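Polyguluronate lyase (Corynebacterium sp., PDB 1UAI) probably cleaves alginate at its polyguluronate segments, acting as a poly(alpha-L-guluronate) lyase built on a jelly-roll beta-sandwich. Local coordinates at residues A[116-119]-A[124-127]; A[135-140]-A[169-174]. All blocks are in the same frame, centred on the assembly; numbering follows the deposited sequence.

Interaction 1. Residues A[116-119]-A[124-127]; sequences AQIH and DVTV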
loop_
_atom_site.group_PDB
_atom_site.type_symbol
_atom_site.label_atom_id
_atom_site.label_comp_id
_atom_site.label_asym_id
_atom_site.label_seq_id
_atom_site.Cartn_x
_atom_site.Cartn_y
_atom_site.Cartn_z
ATOM N N ALA A 116 1.398 2.585 -1.949
ATOM C CA ALA A 116 1.904 3.031 -0.660
ATOM C C ALA A 116 1.195 4.315 -0.295
ATOM O O ALA A 116 0.807 5.087 -1.175
ATOM C CB ALA A 116 3.408 3.263 -0.723
ATOM N N GLN A 117 1.015 4.553 0.996
ATOM C CA GLN A 117 0.357 5.779 1.395
ATOM C C GLN A 117 0.586 6.242 2.816
ATOM O O GLN A 117 1.165 5.538 3.649
ATOM C CB GLN A 117 -1.164 5.688 1.148
ATOM C CG GLN A 117 -1.811 4.308 1.327
ATOM C CD GLN A 117 -3.346 4.347 1.310
ATOM O OE1 GLN A 117 -4.005 3.312 1.177
ATOM N NE2 GLN A 117 -3.915 5.537 1.463
ATOM N N ILE A 118 0.181 7.488 3.037
ATOM C CA ILE A 118 0.151 8.093 4.356
ATOM C C ILE A 118 -1.348 8.341 4.439
ATOM O O ILE A 118 -1.947 8.906 3.517
ATOM C CB ILE A 118 0.877 9.450 4.464
ATOM C CG1 ILE A 118 2.391 9.241 4.408
ATOM C CG2 ILE A 118 0.487 10.135 5.784
ATOM C CD1 ILE A 118 3.182 10.528 4.471
ATOM N N HIS A 119 -1.951 7.883 5.524
ATOM C CA HIS A 119 -3.385 8.023 5.732
ATOM C C HIS A 119 -3.550 8.581 7.140
ATOM O O HIS A 119 -2.667 8.402 7.978
ATOM C CB HIS A 119 -4.022 6.630 5.633
ATOM C CG HIS A 119 -5.502 6.637 5.405
ATOM N ND1 HIS A 119 -6.408 7.024 6.369
ATOM C CD2 HIS A 119 -6.232 6.279 4.323
ATOM C CE1 HIS A 119 -7.634 6.902 5.890
ATOM N NE2 HIS A 119 -7.555 6.452 4.652
ATOM N N ASP A 124 -7.002 9.406 2.968
ATOM C CA ASP A 124 -5.638 9.328 2.465
ATOM C C ASP A 124 -5.068 10.738 2.354
ATOM O O ASP A 124 -5.772 11.677 1.974
ATOM C CB ASP A 124 -5.596 8.608 1.109
ATOM C CG ASP A 124 -6.455 9.278 0.056
ATOM O OD1 ASP A 124 -7.623 9.602 0.350
ATOM O OD2 ASP A 124 -5.965 9.464 -1.077
ATOM N N VAL A 125 -3.796 10.883 2.704
ATOM C CA VAL A 125 -3.125 12.178 2.673
ATOM C C VAL A 125 -2.318 12.334 1.386
ATOM O O VAL A 125 -2.427 13.342 0.690
ATOM C CB VAL A 125 -2.205 12.328 3.905
ATOM C CG1 VAL A 125 -1.506 13.678 3.885
ATOM C CG2 VAL A 125 -3.030 12.175 5.178
ATOM N N THR A 126 -1.505 11.330 1.084
ATOM C CA THR A 126 -0.695 11.313 -0.128
ATOM C C THR A 126 -0.326 9.859 -0.376
ATOM O O THR A 126 0.011 9.131 0.560
ATOM C CB THR A 126 0.582 12.181 0.014
ATOM O OG1 THR A 126 1.406 12.009 -1.144
ATOM C CG2 THR A 126 1.368 11.807 1.259
ATOM N N VAL A 127 -0.416 9.430 -1.631
ATOM C CA VAL A 127 -0.119 8.047 -1.978
ATOM C C VAL A 127 0.625 7.942 -3.306
ATOM O O VAL A 127 0.666 8.897 -4.087
ATOM C CB VAL A 127 -1.434 7.204 -2.101
ATOM C CG1 VAL A 127 -2.415 7.584 -1.005
ATOM C CG2 VAL A 127 -2.072 7.410 -3.468
#
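The carbonyl oxygen of Ala116 packs against both CA and CB of Val127, Ala116 O to Val127 CA being 3.2 Å, at the end of the contact farthest from the turn. One residue on, Gln117 and Val127 form an antiparallel non-hydrogen-bonded pair with CA atoms 4.1 Å apart, and their side chains lie alongside each other, pointing the same way. Gln117 CA also makes a CA-H...O contact with Thr126 O at 3.5 Å. Ile118 carries the polar link between the strands. Its N donates to Thr126 O at 3.0 Å. Its own carbonyl receives two donors: Val125 N is bonded to Ile118 O at 2.8 Å, whereas Thr126 N reaches the same Ile118 O only weakly at 3.5 Å. Val125 and Thr126 both face Ile118 across the antiparallel pair, a classic beta bulge, with Val125 near helical backbone angles (psi -50°), as usual at the first position of such a bulge. The bulge sits in the hairpin of strands 112-119 and 124-131, in one sheet of the jelly-roll sandwich. Residues 117-119 form the Gln-Ile-His sequence characteristic of polysaccharide lyase family 7, whose Gln and His in relatives face the substrate groove. On the opposite side of the sheet, Ile118 points to the core, where Phe162 and Ile169 of the other sheet cover it; its CG2 touches Val125 CB at 3.9 Å, while CD1 runs beside the methyl of Thr126. At His119 the register has shifted by one, so its partner is Asp124. With CG anti to the backbone N (chi1 -162°), the imidazole presents a face to Asp124 N, which stands 3.4 Å above the ring plane near its rim, at an angle too poor for a hydrogen bond. Tyr189, on the adjoining strand, also meets this ring.

Interaction 2. Residues A[135-140]-A[169-174]; sequences LYITKG and IKVYYN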
loop_
_atom_site.group_PDB
_atom_site.type_symbol
_atom_site.label_atom_id
_atom_site.label_comp_id
_atom_site.label_asym_id
_atom_site.label_seq_id
_atom_site.Cartn_x
_atom_site.Cartn_y
_atom_site.Cartn_z
ATOM N N LEU A 135 2.865 7.185 -13.155
ATOM C CA LEU A 135 2.956 7.076 -11.706
ATOM C C LEU A 135 2.876 8.475 -11.108
ATOM O O LEU A 135 3.620 9.372 -11.509
ATOM C CB LEU A 135 4.281 6.420 -11.313
ATOM C CG LEU A 135 4.568 6.308 -9.816
ATOM C CD1 LEU A 135 3.502 5.457 -9.138
ATOM C CD2 LEU A 135 5.947 5.707 -9.615
ATOM N N TYR A 136 1.973 8.649 -10.149
ATOM C CA TYR A 136 1.767 9.934 -9.493
ATOM C C TYR A 136 1.934 9.871 -7.991
ATOM O O TYR A 136 1.806 8.809 -7.377
ATOM C CB TYR A 136 0.335 10.424 -9.702
ATOM C CG TYR A 136 -0.106 10.589 -11.125
ATOM C CD1 TYR A 136 0.022 11.810 -11.774
ATOM C CD2 TYR A 136 -0.682 9.527 -11.820
ATOM C CE1 TYR A 136 -0.419 11.978 -13.079
ATOM C CE2 TYR A 136 -1.123 9.681 -13.125
ATOM C CZ TYR A 136 -0.991 10.908 -13.749
ATOM O OH TYR A 136 -1.444 11.065 -15.040
ATOM N N ILE A 137 2.217 11.036 -7.418
ATOM C CA ILE A 137 2.244 11.204 -5.974
ATOM C C ILE A 137 1.010 12.092 -5.834
ATOM O O ILE A 137 0.932 13.171 -6.434
ATOM C CB ILE A 137 3.467 11.975 -5.449
ATOM C CG1 ILE A 137 4.751 11.206 -5.759
ATOM C CG2 ILE A 137 3.312 12.205 -3.941
ATOM C CD1 ILE A 137 4.756 9.791 -5.258
ATOM N N THR A 138 0.032 11.625 -5.071
ATOM C CA THR A 138 -1.208 12.361 -4.898
ATOM C C THR A 138 -1.161 13.319 -3.717
ATOM O O THR A 138 -0.210 13.327 -2.938
ATOM C CB THR A 138 -2.372 11.393 -4.664
ATOM O OG1 THR A 138 -2.205 10.766 -3.386
ATOM C CG2 THR A 138 -2.405 10.318 -5.747
ATOM N N LYS A 139 -2.198 14.142 -3.611
ATOM C CA LYS A 139 -2.349 15.081 -2.510
ATOM C C LYS A 139 -3.844 15.147 -2.249
ATOM O O LYS A 139 -4.588 15.764 -3.012
ATOM C CB LYS A 139 -1.826 16.476 -2.863
ATOM C CG LYS A 139 -1.967 17.467 -1.711
ATOM C CD LYS A 139 -1.505 18.862 -2.097
ATOM C CE LYS A 139 -1.685 19.839 -0.945
ATOM N NZ LYS A 139 -3.109 19.954 -0.523
ATOM N N GLY A 140 -4.284 14.496 -1.180
ATOM C CA GLY A 140 -5.701 14.493 -0.876
ATOM C C GLY A 140 -6.473 13.911 -2.048
ATOM O O GLY A 140 -6.099 12.870 -2.590
ATOM N N ILE A 169 5.458 17.045 4.332
ATOM C CA ILE A 169 5.680 15.681 3.875
ATOM C C ILE A 169 6.557 15.756 2.627
ATOM O O ILE A 169 6.170 16.363 1.630
ATOM C CB ILE A 169 4.361 14.975 3.484
ATOM C CG1 ILE A 169 3.403 14.930 4.678
ATOM C CG2 ILE A 169 4.665 13.566 2.981
ATOM C CD1 ILE A 169 2.018 14.403 4.328
ATOM N N LYS A 170 7.742 15.162 2.697
ATOM C CA LYS A 170 8.658 15.126 1.562
ATOM C C LYS A 170 8.514 13.733 0.958
ATOM O O LYS A 170 8.645 12.738 1.670
ATOM C CB LYS A 170 10.098 15.334 2.030
ATOM C CG LYS A 170 10.371 16.677 2.682
ATOM C CD LYS A 170 10.391 17.795 1.661
ATOM C CE LYS A 170 10.878 19.095 2.280
ATOM N NZ LYS A 170 11.056 20.152 1.246
ATOM N N VAL A 171 8.242 13.663 -0.341
ATOM C CA VAL A 171 8.062 12.380 -1.013
ATOM C C VAL A 171 9.142 12.186 -2.072
ATOM O O VAL A 171 9.324 13.035 -2.946
ATOM C CB VAL A 171 6.670 12.293 -1.673
ATOM C CG1 VAL A 171 6.395 10.866 -2.114
ATOM C CG2 VAL A 171 5.602 12.770 -0.698
ATOM N N TYR A 172 9.845 11.060 -1.985
ATOM C CA TYR A 172 10.946 10.741 -2.891
ATOM C C TYR A 172 10.692 9.508 -3.750
ATOM O O TYR A 172 9.997 8.579 -3.338
ATOM C CB TYR A 172 12.224 10.490 -2.083
ATOM C CG TYR A 172 12.632 11.626 -1.182
ATOM C CD1 TYR A 172 13.613 12.533 -1.575
ATOM C CD2 TYR A 172 12.033 11.800 0.065
ATOM C CE1 TYR A 172 13.990 13.588 -0.749
ATOM C CE2 TYR A 172 12.401 12.850 0.898
ATOM C CZ TYR A 172 13.379 13.740 0.485
ATOM O OH TYR A 172 13.739 14.789 1.297
ATOM N N TYR A 173 11.292 9.512 -4.937
ATOM C CA TYR A 173 11.212 8.408 -5.890
ATOM C C TYR A 173 12.653 8.195 -6.349
ATOM O O TYR A 173 13.266 9.093 -6.936
ATOM C CB TYR A 173 10.326 8.790 -7.074
ATOM C CG TYR A 173 10.337 7.807 -8.225
ATOM C CD1 TYR A 173 9.599 6.625 -8.179
ATOM C CD2 TYR A 173 11.054 8.091 -9.386
ATOM C CE1 TYR A 173 9.569 5.754 -9.273
ATOM C CE2 TYR A 173 11.032 7.233 -10.478
ATOM C CZ TYR A 173 10.286 6.070 -10.419
ATOM O OH TYR A 173 10.232 5.243 -11.519
ATOM N N ASN A 174 13.186 7.013 -6.064
ATOM C CA ASN A 174 14.564 6.676 -6.396
ATOM C C ASN A 174 15.548 7.755 -5.949
ATOM O O ASN A 174 16.463 8.137 -6.683
ATOM C CB ASN A 174 14.711 6.382 -7.893
ATOM C CG ASN A 174 14.067 5.065 -8.283
ATOM O OD1 ASN A 174 13.905 4.175 -7.444
ATOM N ND2 ASN A 174 13.709 4.926 -9.554
#
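Leu135 reaches the Tyr173 ring obliquely, its CD2 methyl 3.6 Å from Tyr173 CE1 and 4.0 Å from Tyr173 CD1. Over one face of the same ring stands Asn174 ND2, 3.6 Å above the plane and displaced toward the rim, and Phe158 meets the ring with planes about 40° apart. Both ends of the Leu135-Tyr173 contact depend on extended first torsions: CG is anti to the backbone N in Leu135 (chi1 176°) and in Tyr173 (chi1 171°), sending each group across the gap. No hydrogen bond joins the segments, and the nearest CA atoms, of Ile137 and Val171, are 7.7 Å apart. This is inter-sheet packing of a beta-sandwich: strand 134-139 belongs to one sheet and strand 168-173 to the other, and alternate residues of each point into the core between them. The touching parts run 159° apart, close to antiparallel. Two residues along each strand, the side chains of Ile137 and Val171 overlap alongside, pointing opposite ways. Val171 CG1 is held against two branches of the isoleucine, Ile137 CD1 at 3.7 Å and Ile137 CG2 at 3.8 Å, while Val171 CG2 meets only the latter branch. Phe128, from the neighbouring strand 124-131, touches Ile137 and Val171 alike.

The centres of interactions 1 and 2 lie 9 Å apart, and strands 124-131 and 134-139, neighbours in one sheet, connect them. Thr138 probably bonds twice to that neighbour: Thr138 O takes Thr126 OG1 at 2.8 Å, and Thr138 OG1 takes Val127 N at 2.8 Å. Across the core, Val125 CG1 packs on Ile169 CD1 at 3.6 Å, so the bulged strand of 116-119/124-127 reaches the same opposing strand that 135-140 meets. The two contacts thus differ in kind, one in-sheet and hydrogen-bonded, the other between sheets and apolar. Only interaction 1 carries the Gln117 and His119 side, which probably faces the substrate groove; interaction 2 lies between the sheets, largely buried and apolar.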